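Local coordinates for geranylgeranyl Pyrophosphate Synthetase (Geoglobus acetivorans, PDB 5JFQ), which catalyses the stepwise condensation of isopentenyl diphosphate with allylic diphosphates, building mainly geranylgeranyl diphosphate and smaller amounts of farnesyl diphosphate, at residues B[75-80]-B[177-182]; B[85-90]-B[149-154]. One frame throughout, in Å; residues are numbered along the deposited sequence.

Contact 1: residues B[75-80]-B[177-182]; sequences TVHNFT and GVLIGI
In the all-helical fold of the trans-prenyltransferases, Leu179 of helix 165-190 packs against Val76 and His77 of helix 67-88. The closest backbone approach is His77 CA to Leu179 CA, 7.7 Å, and the leucine spans much of that distance. Its CG lies anti to the backbone N (chi1 -166°), which carries the forked end across to the other helix, where both methyls reach Val76 and CD2 also meets His77. Leu179 CD1 lies 3.9 Å from Val76 CG1, and Leu179 CD2 is about as close to that same methyl, so the valine branch rests against the fork as the two side chains meet at a slant. Leu179 CD2 also approaches His77 CB, at 3.8 Å. Here the side chains cross nearly at a right angle, and the methyl meets the histidine mainly at the base of the side chain, with His77 ND1 farther from Leu179 CD2 at 4.2 Å. The methyl thus touches the histidine near its root, in a residue that probably contributes to the isopentenyl diphosphate site. Arg48 of helix 47-58, another residue of that site by similarity, touches both His77 and Leu179. Ile147 of helix 130-159 also packs on the leucine. One turn along from Val76, Thr80 sends its OG1 back to the carbonyl O of His77 in a 2.6 Å hydrogen bond, satisfying the hydroxyl within its own helix. No hydrogen bond joins the two segments: methyl and methylene packing holds this contact, bringing a hydrocarbon surface up to a site that probably receives a charged diphosphate.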
# COMPACT_ATOMS: atom_id res chain seq x y z
N THR B 75 5.03 -1.51 -11.09
CA THR B 75 5.15 -0.75 -9.85
C THR B 75 4.72 -1.59 -8.65
O THR B 75 5.41 -1.60 -7.62
CB THR B 75 4.32 0.53 -9.98
OG1 THR B 75 4.60 1.14 -11.24
CG2 THR B 75 4.63 1.51 -8.85
N VAL B 76 3.60 -2.30 -8.77
CA VAL B 76 3.21 -3.26 -7.74
C VAL B 76 4.33 -4.26 -7.50
O VAL B 76 4.71 -4.52 -6.35
CB VAL B 76 1.90 -3.98 -8.10
CG1 VAL B 76 1.69 -5.18 -7.16
CG2 VAL B 76 0.73 -3.02 -8.02
N HIS B 77 4.88 -4.79 -8.56
CA HIS B 77 5.92 -5.75 -8.41
C HIS B 77 7.06 -5.18 -7.64
O HIS B 77 7.56 -5.83 -6.78
CB HIS B 77 6.37 -6.29 -9.75
CG HIS B 77 7.40 -7.37 -9.65
ND1 HIS B 77 7.19 -8.54 -8.96
CD2 HIS B 77 8.65 -7.45 -10.15
CE1 HIS B 77 8.27 -9.28 -9.03
NE2 HIS B 77 9.17 -8.65 -9.75
N ASN B 78 7.46 -3.98 -7.96
CA ASN B 78 8.57 -3.36 -7.24
C ASN B 78 8.19 -3.04 -5.80
O ASN B 78 9.02 -3.16 -4.89
CB ASN B 78 9.04 -2.11 -7.96
CG ASN B 78 9.98 -2.42 -9.10
OD1 ASN B 78 11.19 -2.22 -9.00
ND2 ASN B 78 9.42 -2.93 -10.20
N PHE B 79 6.95 -2.62 -5.57
CA PHE B 79 6.46 -2.50 -4.22
C PHE B 79 6.70 -3.79 -3.44
O PHE B 79 7.28 -3.77 -2.34
CB PHE B 79 4.98 -2.13 -4.24
CG PHE B 79 4.16 -2.79 -3.15
CD1 PHE B 79 4.38 -2.48 -1.83
CD2 PHE B 79 3.17 -3.68 -3.47
CE1 PHE B 79 3.64 -3.09 -0.84
CE2 PHE B 79 2.43 -4.27 -2.49
CZ PHE B 79 2.67 -3.98 -1.17
N THR B 80 6.27 -4.94 -3.99
CA THR B 80 6.39 -6.19 -3.24
C THR B 80 7.85 -6.50 -2.94
O THR B 80 8.20 -6.82 -1.80
CB THR B 80 5.73 -7.35 -3.98
OG1 THR B 80 6.32 -7.52 -5.27
CG2 THR B 80 4.24 -7.12 -4.13
N GLY B 177 1.78 -15.69 -8.77
CA GLY B 177 0.97 -16.05 -9.91
C GLY B 177 -0.06 -15.00 -10.33
O GLY B 177 -0.09 -14.61 -11.51
N VAL B 178 -0.89 -14.54 -9.39
CA VAL B 178 -1.97 -13.62 -9.75
C VAL B 178 -1.40 -12.32 -10.32
O VAL B 178 -1.97 -11.76 -11.26
CB VAL B 178 -2.91 -13.33 -8.56
CG1 VAL B 178 -3.75 -14.57 -8.21
CG2 VAL B 178 -2.14 -12.78 -7.35
N LEU B 179 -0.29 -11.82 -9.79
CA LEU B 179 0.27 -10.64 -10.42
C LEU B 179 0.69 -10.94 -11.85
O LEU B 179 0.68 -10.05 -12.71
CB LEU B 179 1.45 -10.07 -9.63
CG LEU B 179 1.84 -8.66 -10.07
CD1 LEU B 179 0.66 -7.73 -9.90
CD2 LEU B 179 3.03 -8.12 -9.32
N ILE B 180 1.04 -12.19 -12.14
CA ILE B 180 1.33 -12.51 -13.53
C ILE B 180 0.04 -12.75 -14.29
O ILE B 180 -0.05 -12.41 -15.47
CB ILE B 180 2.27 -13.72 -13.62
CG1 ILE B 180 3.52 -13.44 -12.78
CG2 ILE B 180 2.65 -13.95 -15.07
CD1 ILE B 180 4.61 -14.49 -12.86
N GLY B 181 -0.98 -13.30 -13.64
CA GLY B 181 -2.28 -13.43 -14.28
C GLY B 181 -2.89 -12.10 -14.69
O GLY B 181 -3.41 -11.95 -15.80
N ILE B 182 -2.84 -11.11 -13.80
CA ILE B 182 -3.48 -9.84 -14.12
C ILE B 182 -2.67 -9.06 -15.14
O ILE B 182 -3.23 -8.27 -15.90
CB ILE B 182 -3.75 -9.01 -12.85
CG1 ILE B 182 -4.51 -7.74 -13.23
CG2 ILE B 182 -2.45 -8.67 -12.16
CD1 ILE B 182 -5.20 -7.06 -12.10

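Contact 2: residues B[85-90]-B[149-154]; sequences DIMDED and EGQFMD
Met87 and Gln151 form the close-packed part of this contact, their side chains running antiparallel alongside one another. The methionine runs extended beyond CG, whereas the glutamine, with CG anti to its own N, bends at chi2 (64°) and brings its amide to the sulfur. NE2 of Gln151 gives Met87 SD a weak hydrogen bond at 3.6 Å, with an N-H...S angle of 153°. Gln151 CG lies 3.8 Å from Met87 SD, and Gln151 NE2 3.9 Å from Met87 CB. Met87 packs in addition on Pro106 of the second subunit. Asp84, Asp85 and Asp88 spell the DDXXD signature of the family, in which Asp84 and Asp88 bind magnesium by similarity; Met87 is one of its two variable positions, which puts Gln151 beside the probable metal site. Gln151 also touches Lys175, part of the dimethylallyl diphosphate site by similarity. Toward solvent the contact slackens. Asp88 is exposed, and its OD1 comes no nearer than 4.0 Å to Gln151 NE2, without a hydrogen bond, the carboxylate and amide planes turned 57° apart. Farther along this looser side, Asp154 OD2 stands 6.4 Å from Asp88 OD1, two acidic groups that probably add to a negative field suited to cations.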
# COMPACT_ATOMS: atom_id res chain seq x y z
N ASP B 85 11.94 -7.80 0.84
CA ASP B 85 13.32 -7.73 1.30
C ASP B 85 13.40 -7.30 2.75
O ASP B 85 14.32 -7.71 3.46
CB ASP B 85 14.12 -6.77 0.42
CG ASP B 85 14.30 -7.30 -0.98
OD1 ASP B 85 14.06 -8.51 -1.19
OD2 ASP B 85 14.69 -6.52 -1.88
N ILE B 86 12.46 -6.49 3.21
CA ILE B 86 12.41 -6.20 4.64
C ILE B 86 12.19 -7.48 5.43
O ILE B 86 12.77 -7.67 6.51
CB ILE B 86 11.33 -5.15 4.95
CG1 ILE B 86 11.66 -3.83 4.27
CG2 ILE B 86 11.26 -4.92 6.43
CD1 ILE B 86 10.48 -2.87 4.26
N MET B 87 11.36 -8.39 4.90
CA MET B 87 10.95 -9.59 5.63
C MET B 87 12.02 -10.66 5.62
O MET B 87 12.37 -11.21 6.67
CB MET B 87 9.66 -10.15 5.05
CG MET B 87 8.42 -9.51 5.63
SD MET B 87 6.98 -9.43 4.53
CE MET B 87 6.18 -8.02 5.26
N ASP B 88 12.57 -10.96 4.44
CA ASP B 88 13.63 -11.95 4.35
C ASP B 88 14.97 -11.42 4.85
O ASP B 88 15.94 -12.19 4.91
CB ASP B 88 13.76 -12.41 2.89
CG ASP B 88 12.41 -12.73 2.27
OD1 ASP B 88 11.49 -13.17 3.00
OD2 ASP B 88 12.26 -12.53 1.04
N GLU B 89 15.05 -10.13 5.21
CA GLU B 89 16.27 -9.46 5.67
C GLU B 89 17.46 -9.75 4.77
O GLU B 89 18.61 -9.77 5.23
CB GLU B 89 16.58 -9.82 7.12
CG GLU B 89 15.39 -9.60 8.02
CD GLU B 89 15.78 -9.65 9.48
OE1 GLU B 89 16.70 -10.42 9.82
OE2 GLU B 89 15.18 -8.90 10.28
N ASP B 90 17.19 -9.97 3.48
CA ASP B 90 18.26 -10.12 2.52
C ASP B 90 19.07 -8.84 2.48
O ASP B 90 18.53 -7.74 2.52
CB ASP B 90 17.70 -10.43 1.13
CG ASP B 90 16.91 -11.72 1.09
OD1 ASP B 90 16.72 -12.33 2.16
OD2 ASP B 90 16.48 -12.13 -0.01
N GLU B 149 -1.68 -12.04 1.13
CA GLU B 149 -2.10 -13.33 1.65
C GLU B 149 -1.06 -14.40 1.33
O GLU B 149 -0.74 -15.24 2.18
CB GLU B 149 -3.47 -13.70 1.09
CG GLU B 149 -4.61 -12.81 1.57
CD GLU B 149 -5.96 -13.21 1.00
OE1 GLU B 149 -5.98 -14.05 0.07
OE2 GLU B 149 -7.00 -12.67 1.45
N GLY B 150 -0.49 -14.36 0.13
CA GLY B 150 0.53 -15.33 -0.24
C GLY B 150 1.81 -15.17 0.58
O GLY B 150 2.31 -16.14 1.16
N GLN B 151 2.35 -13.95 0.63
CA GLN B 151 3.57 -13.73 1.39
C GLN B 151 3.40 -14.14 2.84
O GLN B 151 4.31 -14.70 3.45
CB GLN B 151 4.00 -12.26 1.29
CG GLN B 151 5.21 -11.87 2.16
CD GLN B 151 6.51 -12.58 1.77
OE1 GLN B 151 6.57 -13.31 0.77
NE2 GLN B 151 7.56 -12.37 2.56
N PHE B 152 2.23 -13.88 3.41
CA PHE B 152 1.97 -14.36 4.76
C PHE B 152 1.90 -15.88 4.81
O PHE B 152 2.32 -16.49 5.79
CB PHE B 152 0.67 -13.73 5.27
CG PHE B 152 0.33 -14.11 6.66
CD1 PHE B 152 0.85 -13.42 7.73
CD2 PHE B 152 -0.55 -15.16 6.90
CE1 PHE B 152 0.53 -13.77 9.02
CE2 PHE B 152 -0.88 -15.51 8.19
CZ PHE B 152 -0.35 -14.82 9.25
N MET B 153 1.39 -16.51 3.75
CA MET B 153 1.38 -17.97 3.71
C MET B 153 2.80 -18.52 3.59
O MET B 153 3.20 -19.39 4.38
CB MET B 153 0.52 -18.45 2.55
CG MET B 153 -0.96 -18.48 2.89
SD MET B 153 -2.03 -18.56 1.45
CE MET B 153 -1.57 -20.14 0.77
N ASP B 154 3.58 -18.01 2.63
CA ASP B 154 4.96 -18.45 2.43
C ASP B 154 5.76 -18.37 3.72
O ASP B 154 6.49 -19.30 4.07
CB ASP B 154 5.61 -17.60 1.35
CG ASP B 154 6.83 -18.25 0.76
OD1 ASP B 154 6.87 -19.49 0.76
OD2 ASP B 154 7.72 -17.52 0.29

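Contacts 1 and 2 both draw on helix 67-88, the first at its middle and the second at the DDXXD end, with their centres 14 Å apart and nearest atoms about 5 Å apart. Along the chain the order is 75-80, 85-90, 149-154, 177-182, so the pairing of contact 2 falls between the two segments of contact 1. Helices 130-159 and 165-190, which follow one another in sequence, supply the other partners. One helix is thus tied to two successive ones, contact 1 lying deep and contact 2 farther out, so the same helix carries a residue of the probable isopentenyl diphosphate site and, farther along, the probable magnesium ligands.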